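Local atomic coordinates of BF1531-like N-terminal domain-containing protein (Bacteroides fragilis, PDB entry 3SLR), a protein that binds magnesium in a phosphatase-like domain and probably hydrolyses ester bonds, although its substrate and biological role are unknown. Residues I254-L268 and D359-F373. Numbering follows the deposited sequence.
Sequences IGKAFTEFQEWVKKL and DPGDYLEYLYTLNLF
The indole of Trp264 is packed between two leucines: Leu364 CD1 sits over the five-membered ring, 3.6 Å from its centroid, in a CH-pi contact, while Leu268 CD1, from its own helix, covers the opposite face. With CG anti to the backbone N (chi1 -177°), the indole reaches from helix 255-268 toward helix 363-368, where Leu364 and Tyr368 meet it. Tyr368 turns its ring edge toward the indole face in an offset edge-to-face pair, planes at 63° and Tyr368 CE1 3.9 Å from Trp264 NE1. A water beside this pair accepts from Lys267 NZ and lies 3.0 Å from Tyr368 OH, linking the two segments through solvent. At the far end of the indole, Trp264 CH2 meets the edge of the Phe373 ring, whose face takes Leu268 CD2 in a second CH-pi contact, 4.0 Å from the centroid.

The two helices run at 36° to each other, their axes 10.5 Å apart, so side chains bridge most of the interface. They belong to the second domain of this N-terminal fragment, a phosphatase domain consistent with the HAD fold, where both lean on its parallel sheet: Phe261 and Leu367 touch Leu334 of strand 331-334. Between them, Leu367 CD1 comes to 3.6 Å from Phe261 CE1, the two side chains crossing at about a right angle.

Toward the start of both segments the backbones draw together, Ala257 CB packing on Gly361 CA. Here Pro360 CB and CG press obliquely on the CZ end of the Phe258 ring, with CB 3.5 Å from CZ, and Ile254 CD1 reaches the turn where Asp359 OD1 accepts from Gly361 N, an Asx turn. Pro360 CA also covers the centre of the Tyr363 ring, whose hydroxyl is hydrogen-bonded to Asn231 O and whose side chain touches the magnesium ligand Asp336.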
ATOM      1  N   ILE A 254       8.117 -19.976 -17.102  1.00 19.59           N
ATOM      2  CA  ILE A 254       8.302 -18.599 -16.641  1.00 20.39           C
ATOM      3  C   ILE A 254       7.666 -17.506 -17.518  1.00 21.32           C
ATOM      4  O   ILE A 254       7.361 -16.419 -17.028  1.00 17.45           O
ATOM      5  CB  ILE A 254       9.792 -18.294 -16.395  1.00 22.88           C
ATOM      6  CG1 ILE A 254       9.940 -17.154 -15.390  1.00 22.19           C
ATOM      7  CG2 ILE A 254      10.508 -17.990 -17.701  1.00 23.72           C
ATOM      8  CD1 ILE A 254       9.386 -17.478 -14.008  1.00 25.11           C
ATOM      9  N   GLY A 255       7.453 -17.791 -18.799  1.00 17.83           N
ATOM     10  CA  GLY A 255       6.808 -16.850 -19.699  1.00 17.86           C
ATOM     11  C   GLY A 255       5.458 -16.382 -19.192  1.00 18.46           C
ATOM     12  O   GLY A 255       5.043 -15.233 -19.401  1.00 16.13           O
ATOM     13  N   LYS A 256       4.755 -17.281 -18.515  1.00 17.29           N
ATOM     14  CA  LYS A 256       3.464 -16.932 -17.936  1.00 18.41           C
ATOM     15  C   LYS A 256       3.599 -15.875 -16.833  1.00 15.81           C
ATOM     16  O   LYS A 256       2.733 -15.004 -16.681  1.00 18.13           O
ATOM     17  CB  LYS A 256       2.750 -18.184 -17.412  1.00 17.14           C
ATOM     18  CG  LYS A 256       1.427 -17.866 -16.747  1.00 21.57           C
ATOM     19  CD  LYS A 256       0.684 -19.110 -16.307  1.00 29.22           C
ATOM     20  CE  LYS A 256       1.438 -19.879 -15.242  1.00 24.32           C
ATOM     21  NZ  LYS A 256       0.794 -21.194 -14.988  1.00 27.51           N
ATOM     22  N   ALA A 257       4.671 -15.948 -16.053  1.00 15.60           N
ATOM     23  CA  ALA A 257       4.912 -14.937 -15.020  1.00 15.25           C
ATOM     24  C   ALA A 257       5.136 -13.556 -15.632  1.00 17.51           C
ATOM     25  O   ALA A 257       4.694 -12.540 -15.074  1.00 16.02           O
ATOM     26  CB  ALA A 257       6.093 -15.323 -14.123  1.00 16.89           C
ATOM     27  N   PHE A 258       5.828 -13.514 -16.769  1.00 15.47           N
ATOM     28  CA  PHE A 258       6.077 -12.240 -17.432  1.00 14.78           C
ATOM     29  C   PHE A 258       4.777 -11.678 -18.002  1.00 14.83           C
ATOM     30  O   PHE A 258       4.554 -10.470 -17.969  1.00 15.81           O
ATOM     31  CB  PHE A 258       7.172 -12.364 -18.506  1.00 14.83           C
ATOM     32  CG  PHE A 258       8.562 -12.515 -17.934  1.00 16.38           C
ATOM     33  CD1 PHE A 258       9.223 -11.420 -17.373  1.00 15.69           C
ATOM     34  CD2 PHE A 258       9.218 -13.732 -17.979  1.00 15.48           C
ATOM     35  CE1 PHE A 258      10.498 -11.560 -16.840  1.00 16.27           C
ATOM     36  CE2 PHE A 258      10.488 -13.878 -17.446  1.00 14.59           C
ATOM     37  CZ  PHE A 258      11.130 -12.786 -16.881  1.00 15.66           C
ATOM     38  N   THR A 259       3.905 -12.557 -18.489  1.00 15.10           N
ATOM     39  CA  THR A 259       2.589 -12.145 -18.976  1.00 12.93           C
ATOM     40  C   THR A 259       1.782 -11.478 -17.857  1.00 14.75           C
ATOM     41  O   THR A 259       1.201 -10.405 -18.052  1.00 14.04           O
ATOM     42  CB  THR A 259       1.782 -13.357 -19.523  1.00 16.35           C
ATOM     43  OG1 THR A 259       2.319 -13.738 -20.788  1.00 19.20           O
ATOM     44  CG2 THR A 259       0.311 -12.997 -19.711  1.00 17.49           C
ATOM     45  N   GLU A 260       1.737 -12.126 -16.698  1.00 14.42           N
ATOM     46  CA  GLU A 260       0.958 -11.606 -15.572  1.00 14.81           C
ATOM     47  C   GLU A 260       1.556 -10.319 -15.003  1.00 14.59           C
ATOM     48  O   GLU A 260       0.830  -9.438 -14.554  1.00 15.80           O
ATOM     49  CB  GLU A 260       0.764 -12.688 -14.506  1.00 13.82           C
ATOM     50  CG  GLU A 260      -0.016 -13.881 -15.072  1.00 16.68           C
ATOM     51  CD  GLU A 260      -0.203 -15.029 -14.102  1.00 16.82           C
ATOM     52  OE1 GLU A 260       0.386 -15.007 -13.002  1.00 15.48           O
ATOM     53  OE2 GLU A 260      -0.938 -15.975 -14.468  1.00 17.45           O
ATOM     54  N   PHE A 261       2.882 -10.221 -15.024  1.00 15.25           N
ATOM     55  CA  PHE A 261       3.568  -8.988 -14.650  1.00 16.35           C
ATOM     56  C   PHE A 261       3.265  -7.848 -15.626  1.00 15.87           C
ATOM     57  O   PHE A 261       3.025  -6.711 -15.204  1.00 17.06           O
ATOM     58  CB  PHE A 261       5.083  -9.223 -14.535  1.00 11.43           C
ATOM     59  CG  PHE A 261       5.874  -7.965 -14.248  1.00 14.76           C
ATOM     60  CD1 PHE A 261       5.562  -7.166 -13.158  1.00 16.96           C
ATOM     61  CD2 PHE A 261       6.935  -7.600 -15.053  1.00 18.39           C
ATOM     62  CE1 PHE A 261       6.288  -6.018 -12.889  1.00 19.09           C
ATOM     63  CE2 PHE A 261       7.664  -6.445 -14.797  1.00 21.03           C
ATOM     64  CZ  PHE A 261       7.339  -5.656 -13.711  1.00 20.21           C
ATOM     65  N   GLN A 262       3.274  -8.138 -16.926  1.00 14.34           N
ATOM     66  CA  GLN A 262       2.907  -7.119 -17.918  1.00 13.13           C
ATOM     67  C   GLN A 262       1.460  -6.678 -17.738  1.00 15.55           C
ATOM     68  O   GLN A 262       1.134  -5.525 -17.971  1.00 13.65           O
ATOM     69  CB  GLN A 262       3.106  -7.624 -19.346  1.00 16.29           C
ATOM     70  CG  GLN A 262       4.547  -7.665 -19.789  1.00 14.39           C
ATOM     71  CD  GLN A 262       4.681  -7.929 -21.275  1.00 17.81           C
ATOM     72  OE1 GLN A 262       3.815  -7.544 -22.072  1.00 16.59           O
ATOM     73  NE2 GLN A 262       5.774  -8.571 -21.656  1.00 14.07           N
ATOM     74  N   GLU A 263       0.590  -7.597 -17.314  1.00 15.02           N
ATOM     75  CA  GLU A 263      -0.809  -7.240 -17.066  1.00 12.18           C
ATOM     76  C   GLU A 263      -0.956  -6.241 -15.908  1.00 13.21           C
ATOM     77  O   GLU A 263      -1.844  -5.391 -15.919  1.00 13.50           O
ATOM     78  CB  GLU A 263      -1.645  -8.504 -16.813  1.00 11.60           C
ATOM     79  CG  GLU A 263      -1.793  -9.342 -18.069  1.00 15.37           C
ATOM     80  CD  GLU A 263      -2.345 -10.736 -17.808  1.00 16.14           C
ATOM     81  OE1 GLU A 263      -2.425 -11.151 -16.628  1.00 17.88           O
ATOM     82  OE2 GLU A 263      -2.679 -11.423 -18.802  1.00 17.29           O
ATOM     83  N   TRP A 264      -0.097  -6.371 -14.905  1.00 13.07           N
ATOM     84  CA  TRP A 264      -0.046  -5.422 -13.799  1.00 14.45           C
ATOM     85  C   TRP A 264       0.398  -4.049 -14.322  1.00 14.37           C
ATOM     86  O   TRP A 264      -0.175  -3.021 -13.967  1.00 14.04           O
ATOM     87  CB  TRP A 264       0.928  -5.944 -12.736  1.00 12.47           C
ATOM     88  CG  TRP A 264       1.050  -5.101 -11.485  1.00 14.69           C
ATOM     89  CD1 TRP A 264       0.162  -5.043 -10.446  1.00 14.44           C
ATOM     90  CD2 TRP A 264       2.132  -4.232 -11.137  1.00 15.26           C
ATOM     91  NE1 TRP A 264       0.622  -4.180  -9.481  1.00 15.63           N
ATOM     92  CE2 TRP A 264       1.827  -3.669  -9.878  1.00 14.74           C
ATOM     93  CE3 TRP A 264       3.326  -3.868 -11.770  1.00 14.95           C
ATOM     94  CZ2 TRP A 264       2.676  -2.770  -9.235  1.00 16.02           C
ATOM     95  CZ3 TRP A 264       4.169  -2.971 -11.127  1.00 16.95           C
ATOM     96  CH2 TRP A 264       3.837  -2.430  -9.874  1.00 17.05           C
ATOM     97  N   VAL A 265       1.413  -4.042 -15.177  1.00 13.68           N
ATOM     98  CA  VAL A 265       1.907  -2.782 -15.742  1.00 14.74           C
ATOM     99  C   VAL A 265       0.799  -2.121 -16.562  1.00 14.36           C
ATOM    100  O   VAL A 265       0.593  -0.903 -16.496  1.00 17.48           O
ATOM    101  CB  VAL A 265       3.165  -3.004 -16.576  1.00 12.27           C
ATOM    102  CG1 VAL A 265       3.598  -1.697 -17.287  1.00 13.37           C
ATOM    103  CG2 VAL A 265       4.288  -3.535 -15.679  1.00 15.78           C
ATOM    104  N   LYS A 266       0.082  -2.938 -17.320  1.00 15.28           N
ATOM    105  CA  LYS A 266      -1.035  -2.466 -18.125  1.00 15.06           C
ATOM    106  C   LYS A 266      -2.086  -1.765 -17.265  1.00 17.36           C
ATOM    107  O   LYS A 266      -2.632  -0.736 -17.665  1.00 16.90           O
ATOM    108  CB  LYS A 266      -1.667  -3.645 -18.877  1.00 15.46           C
ATOM    109  CG  LYS A 266      -2.873  -3.263 -19.730  1.00 20.39           C
ATOM    110  CD  LYS A 266      -3.389  -4.479 -20.509  1.00 22.89           C
ATOM    111  CE  LYS A 266      -4.287  -4.063 -21.666  1.00 34.08           C
ATOM    112  NZ  LYS A 266      -5.725  -4.230 -21.338  1.00 35.18           N
ATOM    113  N   LYS A 267      -2.386  -2.327 -16.094  1.00 15.24           N
ATOM    114  CA  LYS A 267      -3.326  -1.665 -15.184  1.00 14.72           C
ATOM    115  C   LYS A 267      -2.817  -0.290 -14.722  1.00 14.72           C
ATOM    116  O   LYS A 267      -3.592   0.658 -14.617  1.00 14.55           O
ATOM    117  CB  LYS A 267      -3.666  -2.548 -13.981  1.00 13.77           C
ATOM    118  CG  LYS A 267      -4.611  -3.702 -14.317  1.00 14.08           C
ATOM    119  CD  LYS A 267      -4.989  -4.493 -13.055  1.00 14.43           C
ATOM    120  CE  LYS A 267      -3.815  -5.317 -12.521  1.00 14.79           C
ATOM    121  NZ  LYS A 267      -4.245  -6.179 -11.348  1.00 13.04           N
ATOM    122  N   LEU A 268      -1.525  -0.190 -14.431  1.00 14.33           N
ATOM    123  CA  LEU A 268      -0.929   1.097 -14.069  1.00 14.56           C
ATOM    124  C   LEU A 268      -1.100   2.113 -15.203  1.00 16.61           C
ATOM    125  O   LEU A 268      -1.546   3.240 -14.981  1.00 15.07           O
ATOM    126  CB  LEU A 268       0.559   0.937 -13.728  1.00 12.44           C
ATOM    127  CG  LEU A 268       0.833   0.131 -12.464  1.00 13.56           C
ATOM    128  CD1 LEU A 268       2.336  -0.151 -12.340  1.00 13.54           C
ATOM    129  CD2 LEU A 268       0.287   0.845 -11.211  1.00 13.46           C
ATOM    130  N   ASP A 359      14.055 -14.485  -8.865  1.00 21.56           N
ATOM    131  CA  ASP A 359      13.106 -15.271  -9.642  1.00 20.79           C
ATOM    132  C   ASP A 359      11.939 -14.409 -10.128  1.00 21.08           C
ATOM    133  O   ASP A 359      11.211 -13.834  -9.318  1.00 18.63           O
ATOM    134  CB  ASP A 359      12.587 -16.421  -8.778  1.00 23.79           C
ATOM    135  CG  ASP A 359      11.823 -17.459  -9.571  1.00 26.52           C
ATOM    136  OD1 ASP A 359      11.241 -17.124 -10.626  1.00 26.41           O
ATOM    137  OD2 ASP A 359      11.794 -18.625  -9.115  1.00 33.56           O
ATOM    138  N   PRO A 360      11.764 -14.301 -11.453  1.00 20.05           N
ATOM    139  CA  PRO A 360      10.673 -13.484 -11.999  1.00 19.53           C
ATOM    140  C   PRO A 360       9.289 -13.919 -11.516  1.00 20.07           C
ATOM    141  O   PRO A 360       8.360 -13.107 -11.497  1.00 18.56           O
ATOM    142  CB  PRO A 360      10.812 -13.692 -13.513  1.00 21.74           C
ATOM    143  CG  PRO A 360      12.253 -14.004 -13.705  1.00 21.61           C
ATOM    144  CD  PRO A 360      12.618 -14.854 -12.523  1.00 19.33           C
ATOM    145  N   GLY A 361       9.151 -15.188 -11.137  1.00 19.59           N
ATOM    146  CA  GLY A 361       7.892 -15.691 -10.617  1.00 18.89           C
ATOM    147  C   GLY A 361       7.526 -15.054  -9.289  1.00 19.93           C
ATOM    148  O   GLY A 361       6.397 -15.184  -8.818  1.00 21.27           O
ATOM    149  N   ASP A 362       8.486 -14.356  -8.693  1.00 16.99           N
ATOM    150  CA  ASP A 362       8.296 -13.724  -7.392  1.00 16.65           C
ATOM    151  C   ASP A 362       8.230 -12.198  -7.474  1.00 15.30           C
ATOM    152  O   ASP A 362       8.042 -11.545  -6.454  1.00 16.94           O
ATOM    153  CB  ASP A 362       9.443 -14.110  -6.444  1.00 15.83           C
ATOM    154  CG  ASP A 362       9.403 -15.574  -6.037  1.00 26.55           C
ATOM    155  OD1 ASP A 362       8.313 -16.181  -6.104  1.00 23.42           O
ATOM    156  OD2 ASP A 362      10.459 -16.113  -5.639  1.00 26.85           O
ATOM    157  N   TYR A 363       8.430 -11.634  -8.666  1.00 16.31           N
ATOM    158  CA  TYR A 363       8.450 -10.176  -8.820  1.00 16.81           C
ATOM    159  C   TYR A 363       7.175  -9.536  -8.281  1.00 16.78           C
ATOM    160  O   TYR A 363       7.215  -8.594  -7.497  1.00 14.57           O
ATOM    161  CB  TYR A 363       8.555  -9.769 -10.292  1.00 16.93           C
ATOM    162  CG  TYR A 363       9.902  -9.939 -10.960  1.00 16.22           C
ATOM    163  CD1 TYR A 363      11.016 -10.361 -10.251  1.00 16.85           C
ATOM    164  CD2 TYR A 363      10.048  -9.663 -12.321  1.00 16.07           C
ATOM    165  CE1 TYR A 363      12.249 -10.510 -10.889  1.00 19.75           C
ATOM    166  CE2 TYR A 363      11.262  -9.816 -12.963  1.00 16.82           C
ATOM    167  CZ  TYR A 363      12.359 -10.235 -12.242  1.00 20.32           C
ATOM    168  OH  TYR A 363      13.570 -10.375 -12.887  1.00 20.36           O
ATOM    169  N   LEU A 364       6.038 -10.035  -8.737  1.00 16.16           N
ATOM    170  CA  LEU A 364       4.801  -9.316  -8.491  1.00 15.74           C
ATOM    171  C   LEU A 364       4.436  -9.351  -7.010  1.00 15.63           C
ATOM    172  O   LEU A 364       4.109  -8.317  -6.418  1.00 13.75           O
ATOM    173  CB  LEU A 364       3.681  -9.866  -9.371  1.00 19.06           C
ATOM    174  CG  LEU A 364       2.474  -8.955  -9.584  1.00 20.26           C
ATOM    175  CD1 LEU A 364       2.916  -7.572 -10.071  1.00 22.15           C
ATOM    176  CD2 LEU A 364       1.505  -9.596 -10.577  1.00 18.76           C
ATOM    177  N   GLU A 365       4.509 -10.529  -6.396  1.00 16.75           N
ATOM    178  CA  GLU A 365       4.188 -10.632  -4.975  1.00 15.79           C
ATOM    179  C   GLU A 365       5.113  -9.741  -4.149  1.00 16.19           C
ATOM    180  O   GLU A 365       4.692  -9.149  -3.155  1.00 15.07           O
ATOM    181  CB  GLU A 365       4.259 -12.081  -4.496  1.00 15.52           C
ATOM    182  CG  GLU A 365       3.075 -12.958  -4.947  1.00 16.66           C
ATOM    183  CD  GLU A 365       1.785 -12.649  -4.181  1.00 14.67           C
ATOM    184  OE1 GLU A 365       1.848 -12.039  -3.085  1.00 17.21           O
ATOM    185  OE2 GLU A 365       0.701 -13.003  -4.685  1.00 16.55           O
ATOM    186  N   TYR A 366       6.372  -9.634  -4.568  1.00 14.24           N
ATOM    187  CA  TYR A 366       7.299  -8.721  -3.907  1.00 18.23           C
ATOM    188  C   TYR A 366       6.867  -7.254  -4.073  1.00 15.13           C
ATOM    189  O   TYR A 366       6.824  -6.503  -3.103  1.00 14.11           O
ATOM    190  CB  TYR A 366       8.735  -8.913  -4.409  1.00 17.37           C
ATOM    191  CG  TYR A 366       9.631  -7.780  -3.988  1.00 16.80           C
ATOM    192  CD1 TYR A 366      10.031  -7.647  -2.667  1.00 17.09           C
ATOM    193  CD2 TYR A 366      10.052  -6.823  -4.911  1.00 16.85           C
ATOM    194  CE1 TYR A 366      10.845  -6.586  -2.260  1.00 20.45           C
ATOM    195  CE2 TYR A 366      10.865  -5.771  -4.515  1.00 18.07           C
ATOM    196  CZ  TYR A 366      11.255  -5.663  -3.196  1.00 20.20           C
ATOM    197  OH  TYR A 366      12.060  -4.605  -2.818  1.00 21.14           O
ATOM    198  N   LEU A 367       6.531  -6.859  -5.296  1.00 16.29           N
ATOM    199  CA  LEU A 367       6.083  -5.495  -5.546  1.00 16.59           C
ATOM    200  C   LEU A 367       4.838  -5.160  -4.722  1.00 16.68           C
ATOM    201  O   LEU A 367       4.666  -4.027  -4.263  1.00 15.71           O
ATOM    202  CB  LEU A 367       5.841  -5.259  -7.034  1.00 14.26           C
ATOM    203  CG  LEU A 367       7.093  -5.329  -7.908  1.00 14.92           C
ATOM    204  CD1 LEU A 367       6.712  -5.294  -9.385  1.00 15.05           C
ATOM    205  CD2 LEU A 367       8.075  -4.185  -7.567  1.00 16.66           C
ATOM    206  N   TYR A 368       3.986  -6.155  -4.505  1.00 14.11           N
ATOM    207  CA  TYR A 368       2.814  -5.952  -3.662  1.00 15.24           C
ATOM    208  C   TYR A 368       3.179  -5.487  -2.252  1.00 16.09           C
ATOM    209  O   TYR A 368       2.404  -4.760  -1.638  1.00 17.22           O
ATOM    210  CB  TYR A 368       1.970  -7.228  -3.563  1.00 14.78           C
ATOM    211  CG  TYR A 368       1.226  -7.658  -4.810  1.00 13.19           C
ATOM    212  CD1 TYR A 368       1.006  -6.792  -5.876  1.00 13.83           C
ATOM    213  CD2 TYR A 368       0.701  -8.955  -4.899  1.00 13.81           C
ATOM    214  CE1 TYR A 368       0.309  -7.223  -7.027  1.00 14.61           C
ATOM    215  CE2 TYR A 368       0.008  -9.379  -6.022  1.00 14.83           C
ATOM    216  CZ  TYR A 368      -0.198  -8.508  -7.076  1.00 15.66           C
ATOM    217  OH  TYR A 368      -0.890  -8.952  -8.196  1.00 18.16           O
ATOM    218  N   THR A 369       4.336  -5.917  -1.733  1.00 13.21           N
ATOM    219  CA  THR A 369       4.745  -5.574  -0.366  1.00 14.57           C
ATOM    220  C   THR A 369       5.184  -4.123  -0.221  1.00 15.09           C
ATOM    221  O   THR A 369       5.300  -3.615   0.896  1.00 17.13           O
ATOM    222  CB  THR A 369       5.922  -6.462   0.152  1.00 16.96           C
ATOM    223  OG1 THR A 369       7.139  -6.076  -0.489  1.00 16.03           O
ATOM    224  CG2 THR A 369       5.670  -7.964  -0.099  1.00 17.17           C
ATOM    225  N   LEU A 370       5.434  -3.462  -1.344  1.00 14.06           N
ATOM    226  CA  LEU A 370       5.952  -2.097  -1.339  1.00 14.17           C
ATOM    227  C   LEU A 370       4.883  -1.000  -1.500  1.00 18.15           C
ATOM    228  O   LEU A 370       5.148   0.176  -1.210  1.00 20.36           O
ATOM    229  CB  LEU A 370       7.002  -1.952  -2.445  1.00 14.98           C
ATOM    230  CG  LEU A 370       8.158  -2.957  -2.421  1.00 14.71           C
ATOM    231  CD1 LEU A 370       9.116  -2.700  -3.590  1.00 15.79           C
ATOM    232  CD2 LEU A 370       8.898  -2.908  -1.103  1.00 15.65           C
ATOM    233  N   ASN A 371       3.698  -1.375  -1.975  1.00 15.83           N
ATOM    234  CA  ASN A 371       2.610  -0.420  -2.225  1.00 14.97           C
ATOM    235  C   ASN A 371       3.112   0.840  -2.927  1.00 17.05           C
ATOM    236  O   ASN A 371       3.004   1.941  -2.403  1.00 17.24           O
ATOM    237  CB  ASN A 371       1.929  -0.036  -0.911  1.00 14.64           C
ATOM    238  CG  ASN A 371       0.601   0.672  -1.129  1.00 15.95           C
ATOM    239  OD1 ASN A 371      -0.220   0.236  -1.932  1.00 17.48           O
ATOM    240  ND2 ASN A 371       0.392   1.778  -0.414  1.00 17.22           N
ATOM    241  N   LEU A 372       3.659   0.675  -4.123  1.00 16.47           N
ATOM    242  CA  LEU A 372       4.383   1.761  -4.778  1.00 15.60           C
ATOM    243  C   LEU A 372       3.487   2.891  -5.276  1.00 15.09           C
ATOM    244  O   LEU A 372       3.936   4.037  -5.425  1.00 15.94           O
ATOM    245  CB  LEU A 372       5.172   1.201  -5.968  1.00 15.95           C
ATOM    246  CG  LEU A 372       6.313   0.239  -5.622  1.00 18.24           C
ATOM    247  CD1 LEU A 372       6.691  -0.614  -6.829  1.00 17.04           C
ATOM    248  CD2 LEU A 372       7.510   0.980  -5.100  1.00 19.92           C
ATOM    249  N   PHE A 373       2.232   2.569  -5.563  1.00 16.62           N
ATOM    250  CA  PHE A 373       1.366   3.495  -6.280  1.00 16.12           C
ATOM    251  C   PHE A 373       0.122   3.960  -5.531  1.00 17.69           C
ATOM    252  O   PHE A 373      -0.928   4.195  -6.139  1.00 16.66           O
ATOM    253  CB  PHE A 373       1.028   2.928  -7.667  1.00 16.59           C
ATOM    254  CG  PHE A 373       2.222   2.844  -8.575  1.00 15.80           C
ATOM    255  CD1 PHE A 373       2.696   3.973  -9.222  1.00 17.35           C
ATOM    256  CD2 PHE A 373       2.901   1.649  -8.743  1.00 19.41           C
ATOM    257  CE1 PHE A 373       3.814   3.913 -10.046  1.00 21.05           C
ATOM    258  CE2 PHE A 373       4.016   1.574  -9.574  1.00 18.73           C
ATOM    259  CZ  PHE A 373       4.471   2.696 -10.228  1.00 19.54           C
TER
HETATM  260  O   HOH W   1      -1.996  -7.626 -10.660  1.00 13.61           O